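Local atomic coordinates of peroxidase (Cellulomonas bogoriensis 69B4 = DSM 16987, PDB entry 6QZO), a protein that binds heme b and, as a member of the DyP-type family, probably acts as a peroxidase that uses hydrogen peroxide to oxidise its substrates. Residues H36-V41 and A98-V103; I255-R260 and A291-A296. One frame throughout, in Å; residues are numbered along the deposited sequence.

Interaction 1 comes first along the chain and closes before interaction 2 opens. The two lie on opposite sides of the chain's centre, with centres 30 Å and nearest atoms about 18 Å apart. Each half has the four-stranded antiparallel sheet of the ferredoxin-like fold of DyP-type peroxidases. In the N-terminal half, residues 36-41 cover the outermost strand 100-105 and touch strand 356-366, so that the loop lies between the first sheet and that strand of the second. Interaction 2 belongs to the C-terminal half, in the long connection between strands 229-238 and 306-314, where helices 248-255 and 292-296 meet against heme. One packs a loop between the two sheets; the other carries the axial ligand of the iron.

Interaction 1 of 2, residues H36-V41 and A98-V103; sequences HQAGIV and ALTVTV
Gln-37 turns its CG anti to its own carbonyl carbon (chi1 -71°) and runs extended beyond it, which carries the carboxamide to Val-103, while Thr-102 sets OG1 anti to its carbonyl carbon (chi1 -49°), facing Ala-38. The amide of Gln-37 grips both backbone polar groups of one residue: Val-103 N donates to Gln-37 OE1 at 2.9 Å, almost straight (175° at the hydrogen), and Gln-37 NE2 donates to Val-103 O at 2.9 Å, in the plane of that carbonyl and on a lone pair. Strand 100-105 is the outermost of its antiparallel sheet. Its residues Thr-100 and Thr-102 bond through the backbone to strand 143-149, so the glutamine serves the opposite edge, much as a neighbouring strand would. At the next residue, Thr-102 OG1 donates to a lone pair of Ala-38 O at 2.8 Å. The methyl of the same threonine makes the apolar part of the contact: Thr-102 CG2 packs 3.9 Å from Ile-40 CD1, the two side chains crossing at about a right angle. Gly-39 CA rests against the hydroxyl oxygens of Thr-100 and Thr-102, 3.5 Å from Thr-102 OG1; a beta carbon there would clash with that oxygen, and the residue has positive phi as well. Gln-37 NE2 has a second acceptor in Pro-367 O, and Gly-39 O receives Gln-146 NE2. With two bonds on its NE2 and one on its OE1, the buried carboxamide is fixed in rotation, and the edge strand has its Val-103 amide and carbonyl satisfied by a side chain.

Interaction 2 of 2, residues I255-R260 and A291-A296; sequences IGRTLR and AHIRRA. With HEM (protoporphyrin IX containing Fe), chain I.
The proximal side of the heme pocket is built here, where the end of helix 248-255 meets the start of helix 292-296, which brings His-292 to the iron. Ile-255 O accepts a hydrogen bond from Ile-293 N at 3.1 Å, and the side chain of Ile-293 closes around the same oxygen: its CG2 lies 3.2 Å from Ile-255 O and its CG1 3.3 Å. Ile-293 holds CG1 in the crowded position between its backbone N and carbonyl carbon (chi1 70°), which lets both branches flank that carbonyl. Gly-256, at positive phi, takes the chain out of the first helix; a beta carbon on it would press tightly on Ile-293 CG1.

His-292 has CG anti to its backbone N (chi1 -176°), sending the ring to heme, where NE2 binds the iron at 2.1 Å. This is the axial ligand, and ND1 is hydrogen-bonded to Asp-350, the histidine-aspartate pairing familiar in heme peroxidases, here positioning the ring from the second shell. Ile-255 runs alongside His-292 and points the same way: its CD1 packs on the histidine CB, and its CG2 touches both the heme methyl CMA, at 3.9 Å, and Ile-293 CG2.

Arg-257 crosses Ile-293 at about a right angle, its CG 3.7 Å from Ile-293 CD1. The chain bends at chi3 and lays CD 3.8 Å from the heme propionate carbon CAA, against which Ile-293 CG2 also lies, while Arg-257 NE is held by Gly-262 O. An alanine in place of Ile-293 would probably open a gap between Gly-256, Arg-257 and heme CAA and leave the Arg-257 CG without its apolar neighbour.

Interaction 1 of 2, residues H36-V41 and A98-V103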
ATOM      1  N   HIS A  36      21.817  14.032 -13.503  1.00 25.05           N
ATOM      2  CA  HIS A  36      20.431  14.259 -12.998  1.00 24.20           C
ATOM      3  C   HIS A  36      20.176  13.428 -11.742  1.00 23.51           C
ATOM      4  O   HIS A  36      20.896  12.435 -11.533  1.00 24.31           O
ATOM      5  CB  HIS A  36      19.405  13.912 -14.079  1.00 24.11           C
ATOM      6  CG  HIS A  36      19.782  14.351 -15.457  1.00 24.65           C
ATOM      7  ND1 HIS A  36      19.697  15.669 -15.861  1.00 24.78           N
ATOM      8  CD2 HIS A  36      20.203  13.648 -16.531  1.00 25.37           C
ATOM      9  CE1 HIS A  36      20.050  15.758 -17.129  1.00 25.71           C
ATOM     10  NE2 HIS A  36      20.373  14.526 -17.563  1.00 25.93           N
ATOM     11  N   GLN A  37      19.179  13.810 -10.947  1.00 22.64           N
ATOM     12  CA  GLN A  37      18.646  12.967  -9.844  1.00 21.91           C
ATOM     13  C   GLN A  37      18.017  11.718 -10.470  1.00 21.74           C
ATOM     14  O   GLN A  37      17.458  11.825 -11.567  1.00 22.41           O
ATOM     15  CB  GLN A  37      17.605  13.717  -9.012  1.00 21.39           C
ATOM     16  CG  GLN A  37      18.182  14.827  -8.138  1.00 21.31           C
ATOM     17  CD  GLN A  37      17.211  15.305  -7.088  1.00 20.68           C
ATOM     18  OE1 GLN A  37      16.970  14.628  -6.090  1.00 20.66           O
ATOM     19  NE2 GLN A  37      16.649  16.483  -7.307  1.00 20.71           N
ATOM     20  N   ALA A  38      18.127  10.566  -9.811  1.00 21.27           N
ATOM     21  CA  ALA A  38      17.429   9.326 -10.219  1.00 20.54           C
ATOM     22  C   ALA A  38      15.955   9.479  -9.836  1.00 19.53           C
ATOM     23  O   ALA A  38      15.643  10.419  -9.073  1.00 19.51           O
ATOM     24  CB  ALA A  38      18.067   8.138  -9.548  1.00 20.86           C
ATOM     25  N   GLY A  39      15.089   8.612 -10.357  1.00 18.52           N
ATOM     26  CA  GLY A  39      13.665   8.569  -9.978  1.00 17.74           C
ATOM     27  C   GLY A  39      12.812   9.411 -10.892  1.00 17.45           C
ATOM     28  O   GLY A  39      11.636   9.621 -10.560  1.00 16.82           O
ATOM     29  N   ILE A  40      13.389   9.865 -12.013  1.00 17.63           N
ATOM     30  CA  ILE A  40      12.705  10.710 -13.035  1.00 17.59           C
ATOM     31  C   ILE A  40      12.666   9.940 -14.355  1.00 17.92           C
ATOM     32  O   ILE A  40      11.539   9.582 -14.779  1.00 17.76           O
ATOM     33  CB  ILE A  40      13.371  12.090 -13.141  1.00 17.28           C
ATOM     34  CG1 ILE A  40      13.353  12.799 -11.783  1.00 16.93           C
ATOM     35  CG2 ILE A  40      12.699  12.931 -14.203  1.00 17.27           C
ATOM     36  CD1 ILE A  40      14.342  13.947 -11.674  1.00 17.05           C
ATOM     37  N   VAL A  41      13.827   9.663 -14.959  1.00 18.47           N
ATOM     38  CA  VAL A  41      13.903   8.848 -16.210  1.00 19.09           C
ATOM     39  C   VAL A  41      14.156   7.385 -15.844  1.00 19.16           C
ATOM     40  O   VAL A  41      13.990   6.525 -16.724  1.00 20.17           O
ATOM     41  CB  VAL A  41      14.942   9.415 -17.197  1.00 19.96           C
ATOM     42  CG1 VAL A  41      15.349   8.450 -18.294  1.00 20.76           C
ATOM     43  CG2 VAL A  41      14.382  10.699 -17.795  1.00 20.10           C
ATOM     44  N   ALA A  98      15.798  -1.374  -5.928  1.00 16.96           N
ATOM     45  CA  ALA A  98      15.793  -0.255  -6.904  1.00 16.63           C
ATOM     46  C   ALA A  98      15.372   1.068  -6.242  1.00 16.07           C
ATOM     47  O   ALA A  98      14.845   1.931  -6.950  1.00 15.71           O
ATOM     48  CB  ALA A  98      14.898  -0.607  -8.066  1.00 16.58           C
ATOM     49  N   LEU A  99      15.614   1.236  -4.940  1.00 15.93           N
ATOM     50  CA  LEU A  99      15.206   2.463  -4.202  1.00 15.73           C
ATOM     51  C   LEU A  99      15.768   3.693  -4.926  1.00 16.08           C
ATOM     52  O   LEU A  99      16.972   3.675  -5.240  1.00 16.34           O
ATOM     53  CB  LEU A  99      15.732   2.428  -2.767  1.00 15.64           C
ATOM     54  CG  LEU A  99      15.348   3.627  -1.898  1.00 15.11           C
ATOM     55  CD1 LEU A  99      13.840   3.751  -1.779  1.00 14.69           C
ATOM     56  CD2 LEU A  99      15.975   3.497  -0.510  1.00 15.12           C
ATOM     57  N   THR A 100      14.912   4.699  -5.157  1.00 16.19           N
ATOM     58  CA  THR A 100      15.292   6.088  -5.516  1.00 16.42           C
ATOM     59  C   THR A 100      14.605   7.061  -4.555  1.00 16.22           C
ATOM     60  O   THR A 100      13.499   6.739  -4.070  1.00 16.35           O
ATOM     61  CB  THR A 100      14.904   6.453  -6.958  1.00 16.55           C
ATOM     62  OG1 THR A 100      13.486   6.368  -7.123  1.00 16.19           O
ATOM     63  CG2 THR A 100      15.588   5.585  -7.987  1.00 16.96           C
ATOM     64  N   VAL A 101      15.271   8.179  -4.274  1.00 16.27           N
ATOM     65  CA  VAL A 101      14.707   9.364  -3.575  1.00 16.02           C
ATOM     66  C   VAL A 101      14.959  10.541  -4.499  1.00 16.35           C
ATOM     67  O   VAL A 101      16.134  10.707  -4.898  1.00 17.83           O
ATOM     68  CB  VAL A 101      15.353   9.591  -2.195  1.00 16.02           C
ATOM     69  CG1 VAL A 101      14.738  10.780  -1.457  1.00 15.84           C
ATOM     70  CG2 VAL A 101      15.263   8.337  -1.342  1.00 15.86           C
ATOM     71  N   THR A 102      13.909  11.258  -4.889  1.00 15.80           N
ATOM     72  CA  THR A 102      13.988  12.486  -5.718  1.00 15.76           C
ATOM     73  C   THR A 102      13.561  13.650  -4.828  1.00 15.81           C
ATOM     74  O   THR A 102      12.455  13.543  -4.226  1.00 15.27           O
ATOM     75  CB  THR A 102      13.107  12.355  -6.966  1.00 15.63           C
ATOM     76  OG1 THR A 102      13.373  11.097  -7.608  1.00 15.67           O
ATOM     77  CG2 THR A 102      13.304  13.494  -7.938  1.00 15.62           C
ATOM     78  N   VAL A 103      14.419  14.671  -4.700  1.00 16.13           N
ATOM     79  CA  VAL A 103      14.174  15.853  -3.820  1.00 16.14           C
ATOM     80  C   VAL A 103      13.683  17.009  -4.686  1.00 16.14           C
ATOM     81  O   VAL A 103      14.349  17.337  -5.686  1.00 16.32           O
ATOM     82  CB  VAL A 103      15.448  16.262  -3.056  1.00 16.43           C
ATOM     83  CG1 VAL A 103      15.176  17.363  -2.044  1.00 16.37           C
ATOM     84  CG2 VAL A 103      16.087  15.061  -2.382  1.00 16.73           C
TER

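Interaction 2 of 2, residues I255-R260 and A291-A296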
ATOM      1  N   ILE A 255     -11.850   8.582 -23.693  1.00 23.56           N
ATOM      2  CA  ILE A 255     -10.364   8.650 -23.786  1.00 23.65           C
ATOM      3  C   ILE A 255      -9.933   8.838 -25.242  1.00 24.28           C
ATOM      4  O   ILE A 255      -8.998   9.619 -25.464  1.00 24.33           O
ATOM      5  CB  ILE A 255      -9.738   7.388 -23.164  1.00 23.46           C
ATOM      6  CG1 ILE A 255     -10.050   7.294 -21.669  1.00 22.91           C
ATOM      7  CG2 ILE A 255      -8.235   7.319 -23.442  1.00 23.38           C
ATOM      8  CD1 ILE A 255      -9.535   8.443 -20.841  1.00 22.62           C
ATOM      9  N   GLY A 256     -10.567   8.112 -26.167  1.00 25.12           N
ATOM     10  CA  GLY A 256     -10.189   8.006 -27.587  1.00 25.55           C
ATOM     11  C   GLY A 256      -9.350   6.767 -27.870  1.00 26.06           C
ATOM     12  O   GLY A 256      -8.810   6.684 -28.979  1.00 26.07           O
ATOM     13  N   ARG A 257      -9.246   5.833 -26.910  1.00 26.50           N
ATOM     14  CA  ARG A 257      -8.501   4.552 -27.064  1.00 27.48           C
ATOM     15  C   ARG A 257      -9.294   3.389 -26.444  1.00 27.47           C
ATOM     16  O   ARG A 257     -10.090   3.629 -25.511  1.00 27.98           O
ATOM     17  CB  ARG A 257      -7.108   4.650 -26.425  1.00 27.81           C
ATOM     18  CG  ARG A 257      -6.299   5.857 -26.877  1.00 28.62           C
ATOM     19  CD  ARG A 257      -4.933   5.936 -26.231  1.00 29.04           C
ATOM     20  NE  ARG A 257      -4.056   5.165 -27.087  1.00 30.54           N
ATOM     21  CZ  ARG A 257      -3.021   5.612 -27.782  1.00 31.02           C
ATOM     22  NH1 ARG A 257      -2.621   6.869 -27.706  1.00 30.89           N
ATOM     23  NH2 ARG A 257      -2.371   4.749 -28.546  1.00 32.61           N
ATOM     24  N   THR A 258      -9.065   2.164 -26.919  1.00 27.45           N
ATOM     25  CA  THR A 258      -9.810   0.949 -26.486  1.00 28.03           C
ATOM     26  C   THR A 258      -9.246   0.465 -25.155  1.00 27.73           C
ATOM     27  O   THR A 258      -8.066   0.767 -24.866  1.00 28.48           O
ATOM     28  CB  THR A 258      -9.774  -0.171 -27.531  1.00 28.80           C
ATOM     29  OG1 THR A 258      -8.424  -0.621 -27.614  1.00 29.17           O
ATOM     30  CG2 THR A 258     -10.269   0.276 -28.889  1.00 29.29           C
ATOM     31  N   LEU A 259     -10.051  -0.247 -24.369  1.00 28.07           N
ATOM     32  CA  LEU A 259      -9.634  -0.715 -23.020  1.00 27.69           C
ATOM     33  C   LEU A 259      -8.822  -1.999 -23.153  1.00 28.44           C
ATOM     34  O   LEU A 259      -7.828  -2.147 -22.411  1.00 28.92           O
ATOM     35  CB  LEU A 259     -10.875  -0.873 -22.141  1.00 27.08           C
ATOM     36  CG  LEU A 259     -11.459   0.466 -21.693  1.00 26.18           C
ATOM     37  CD1 LEU A 259     -12.917   0.324 -21.276  1.00 26.38           C
ATOM     38  CD2 LEU A 259     -10.614   1.057 -20.566  1.00 25.43           C
ATOM     39  N   ARG A 260      -9.180  -2.860 -24.104  1.00 29.62           N
ATOM     40  CA  ARG A 260      -8.526  -4.180 -24.259  1.00 30.58           C
ATOM     41  C   ARG A 260      -7.079  -3.947 -24.699  1.00 31.14           C
ATOM     42  O   ARG A 260      -6.187  -4.237 -23.892  1.00 30.92           O
ATOM     43  CB  ARG A 260      -9.301  -5.077 -25.227  1.00 31.68           C
ATOM     44  CG  ARG A 260      -8.836  -6.528 -25.218  1.00 32.38           C
ATOM     45  CD  ARG A 260      -9.615  -7.409 -26.185  1.00 33.95           C
ATOM     46  NE  ARG A 260      -9.026  -7.713 -27.501  1.00 34.92           N
ATOM     47  CZ  ARG A 260      -9.204  -6.997 -28.616  1.00 35.60           C
ATOM     48  NH1 ARG A 260      -9.915  -5.880 -28.593  1.00 35.01           N
ATOM     49  NH2 ARG A 260      -8.643  -7.395 -29.748  1.00 36.53           N
ATOM     50  N   ALA A 291     -12.538  14.171 -26.577  1.00 24.96           N
ATOM     51  CA  ALA A 291     -11.836  12.945 -26.120  1.00 24.19           C
ATOM     52  C   ALA A 291     -10.520  13.359 -25.454  1.00 23.56           C
ATOM     53  O   ALA A 291      -9.872  14.291 -25.969  1.00 24.27           O
ATOM     54  CB  ALA A 291     -11.585  12.013 -27.272  1.00 24.28           C
ATOM     55  N   HIS A 292     -10.142  12.673 -24.377  1.00 22.55           N
ATOM     56  CA  HIS A 292      -8.987  13.029 -23.517  1.00 21.83           C
ATOM     57  C   HIS A 292      -7.736  13.224 -24.379  1.00 21.95           C
ATOM     58  O   HIS A 292      -7.027  14.211 -24.173  1.00 21.90           O
ATOM     59  CB  HIS A 292      -8.789  11.972 -22.413  1.00 20.98           C
ATOM     60  CG  HIS A 292      -7.710  12.300 -21.431  1.00 20.29           C
ATOM     61  ND1 HIS A 292      -7.752  13.422 -20.632  1.00 19.88           N
ATOM     62  CD2 HIS A 292      -6.564  11.646 -21.109  1.00 20.09           C
ATOM     63  CE1 HIS A 292      -6.672  13.455 -19.866  1.00 19.77           C
ATOM     64  NE2 HIS A 292      -5.919  12.365 -20.132  1.00 19.43           N
ATOM     65  N   ILE A 293      -7.451  12.296 -25.288  1.00 22.30           N
ATOM     66  CA  ILE A 293      -6.127  12.263 -25.976  1.00 22.57           C
ATOM     67  C   ILE A 293      -6.119  13.302 -27.101  1.00 23.07           C
ATOM     68  O   ILE A 293      -5.020  13.662 -27.560  1.00 23.71           O
ATOM     69  CB  ILE A 293      -5.775  10.850 -26.483  1.00 22.52           C
ATOM     70  CG1 ILE A 293      -6.654  10.410 -27.657  1.00 23.00           C
ATOM     71  CG2 ILE A 293      -5.801   9.862 -25.333  1.00 21.96           C
ATOM     72  CD1 ILE A 293      -6.107   9.229 -28.403  1.00 23.48           C
ATOM     73  N   ARG A 294      -7.286  13.753 -27.549  1.00 23.13           N
ATOM     74  CA  ARG A 294      -7.366  14.868 -28.524  1.00 23.80           C
ATOM     75  C   ARG A 294      -7.047  16.167 -27.778  1.00 23.55           C
ATOM     76  O   ARG A 294      -6.220  16.930 -28.269  1.00 24.32           O
ATOM     77  CB  ARG A 294      -8.741  14.916 -29.194  1.00 24.20           C
ATOM     78  CG  ARG A 294      -8.880  16.024 -30.224  1.00 24.67           C
ATOM     79  CD  ARG A 294     -10.298  16.130 -30.735  1.00 25.17           C
ATOM     80  NE  ARG A 294     -10.622  15.048 -31.645  1.00 26.00           N
ATOM     81  CZ  ARG A 294     -10.283  15.004 -32.933  1.00 26.92           C
ATOM     82  NH1 ARG A 294      -9.579  15.989 -33.476  1.00 27.19           N
ATOM     83  NH2 ARG A 294     -10.642  13.964 -33.679  1.00 27.51           N
ATOM     84  N   ARG A 295      -7.677  16.383 -26.629  1.00 23.26           N
ATOM     85  CA  ARG A 295      -7.583  17.649 -25.859  1.00 23.30           C
ATOM     86  C   ARG A 295      -6.215  17.750 -25.166  1.00 23.07           C
ATOM     87  O   ARG A 295      -5.779  18.884 -24.922  1.00 22.93           O
ATOM     88  CB  ARG A 295      -8.738  17.735 -24.855  1.00 22.84           C
ATOM     89  CG  ARG A 295     -10.108  17.787 -25.503  1.00 23.22           C
ATOM     90  CD  ARG A 295     -10.322  19.053 -26.300  1.00 23.84           C
ATOM     91  NE  ARG A 295     -10.316  20.227 -25.436  1.00 23.72           N
ATOM     92  CZ  ARG A 295     -10.273  21.484 -25.863  1.00 24.07           C
ATOM     93  NH1 ARG A 295     -10.215  21.750 -27.161  1.00 24.88           N
ATOM     94  NH2 ARG A 295     -10.253  22.466 -24.990  1.00 23.84           N
ATOM     95  N   ALA A 296      -5.575  16.615 -24.866  1.00 23.25           N
ATOM     96  CA  ALA A 296      -4.320  16.536 -24.080  1.00 23.46           C
ATOM     97  C   ALA A 296      -3.101  16.557 -25.007  1.00 24.50           C
ATOM     98  O   ALA A 296      -1.994  16.882 -24.517  1.00 24.29           O
ATOM     99  CB  ALA A 296      -4.332  15.301 -23.226  1.00 22.97           C
TER
HETATM  100  CHA HEM I 401      -3.138  10.290 -22.053  1.00 21.48           C
HETATM  101  CHB HEM I 401      -5.810   8.754 -18.356  1.00 20.86           C
HETATM  102  CHC HEM I 401      -5.349  13.075 -16.244  1.00 21.18           C
HETATM  103  CHD HEM I 401      -2.338  14.474 -19.739  1.00 21.01           C
HETATM  104  C1A HEM I 401      -3.926   9.524 -21.239  1.00 21.52           C
HETATM  105  C2A HEM I 401      -4.426   8.235 -21.586  1.00 22.09           C
HETATM  106  C3A HEM I 401      -5.191   7.814 -20.545  1.00 22.42           C
HETATM  107  C4A HEM I 401      -5.136   8.818 -19.554  1.00 21.66           C
HETATM  108  CMA HEM I 401      -5.955   6.509 -20.431  1.00 22.73           C
HETATM  109  CAA HEM I 401      -4.210   7.489 -22.891  1.00 22.01           C
HETATM  110  CBA HEM I 401      -2.968   6.598 -22.893  1.00 22.17           C
HETATM  111  CGA HEM I 401      -1.745   7.453 -22.949  1.00 22.43           C
HETATM  112  O1A HEM I 401      -1.213   7.771 -21.849  1.00 22.60           O
HETATM  113  O2A HEM I 401      -1.295   7.839 -24.065  1.00 22.60           O
HETATM  114  C1B HEM I 401      -5.905   9.825 -17.475  1.00 20.63           C
HETATM  115  C2B HEM I 401      -6.663   9.742 -16.276  1.00 21.56           C
HETATM  116  C3B HEM I 401      -6.547  10.967 -15.664  1.00 20.70           C
HETATM  117  C4B HEM I 401      -5.699  11.770 -16.555  1.00 20.59           C
HETATM  118  CMB HEM I 401      -7.428   8.519 -15.777  1.00 20.86           C
HETATM  119  CAB HEM I 401      -7.049  11.447 -14.362  1.00 20.57           C
HETATM  120  CBB HEM I 401      -7.546  10.647 -13.418  1.00 20.77           C
HETATM  121  C1C HEM I 401      -4.483  13.839 -16.992  1.00 20.77           C
HETATM  122  C2C HEM I 401      -4.113  15.142 -16.664  1.00 20.54           C
HETATM  123  C3C HEM I 401      -3.254  15.587 -17.642  1.00 20.97           C
HETATM  124  C4C HEM I 401      -3.099  14.500 -18.592  1.00 20.39           C
HETATM  125  CMC HEM I 401      -4.540  15.977 -15.488  1.00 20.55           C
HETATM  126  CAC HEM I 401      -2.728  16.967 -17.474  1.00 21.34           C
HETATM  127  CBC HEM I 401      -1.896  17.575 -18.276  1.00 21.86           C
HETATM  128  C1D HEM I 401      -2.330  13.410 -20.664  1.00 20.53           C
HETATM  129  C2D HEM I 401      -1.524  13.446 -21.898  1.00 21.30           C
HETATM  130  C3D HEM I 401      -1.760  12.295 -22.552  1.00 22.12           C
HETATM  131  C4D HEM I 401      -2.704  11.557 -21.695  1.00 21.52           C
HETATM  132  CMD HEM I 401      -0.616  14.544 -22.427  1.00 20.80           C
HETATM  133  CAD HEM I 401      -1.157  11.866 -23.895  1.00 22.82           C
HETATM  134  CBD HEM I 401      -2.043  12.338 -25.067  1.00 23.71           C
HETATM  135  CGD HEM I 401      -1.519  12.017 -26.462  1.00 24.49           C
HETATM  136  O1D HEM I 401      -0.627  12.720 -26.985  1.00 24.26           O
HETATM  137  O2D HEM I 401      -1.992  11.062 -27.140  1.00 25.66           O
HETATM  138  NA  HEM I 401      -4.369   9.864 -19.995  1.00 21.20           N
HETATM  139  NB  HEM I 401      -5.361  11.035 -17.603  1.00 20.73           N
HETATM  140  NC  HEM I 401      -3.882  13.455 -18.154  1.00 20.30           N
HETATM  141  ND  HEM I 401      -3.011  12.258 -20.599  1.00 21.05           N
HETATM  142 FE   HEM I 401      -4.169  11.678 -19.220  1.00 20.92          FE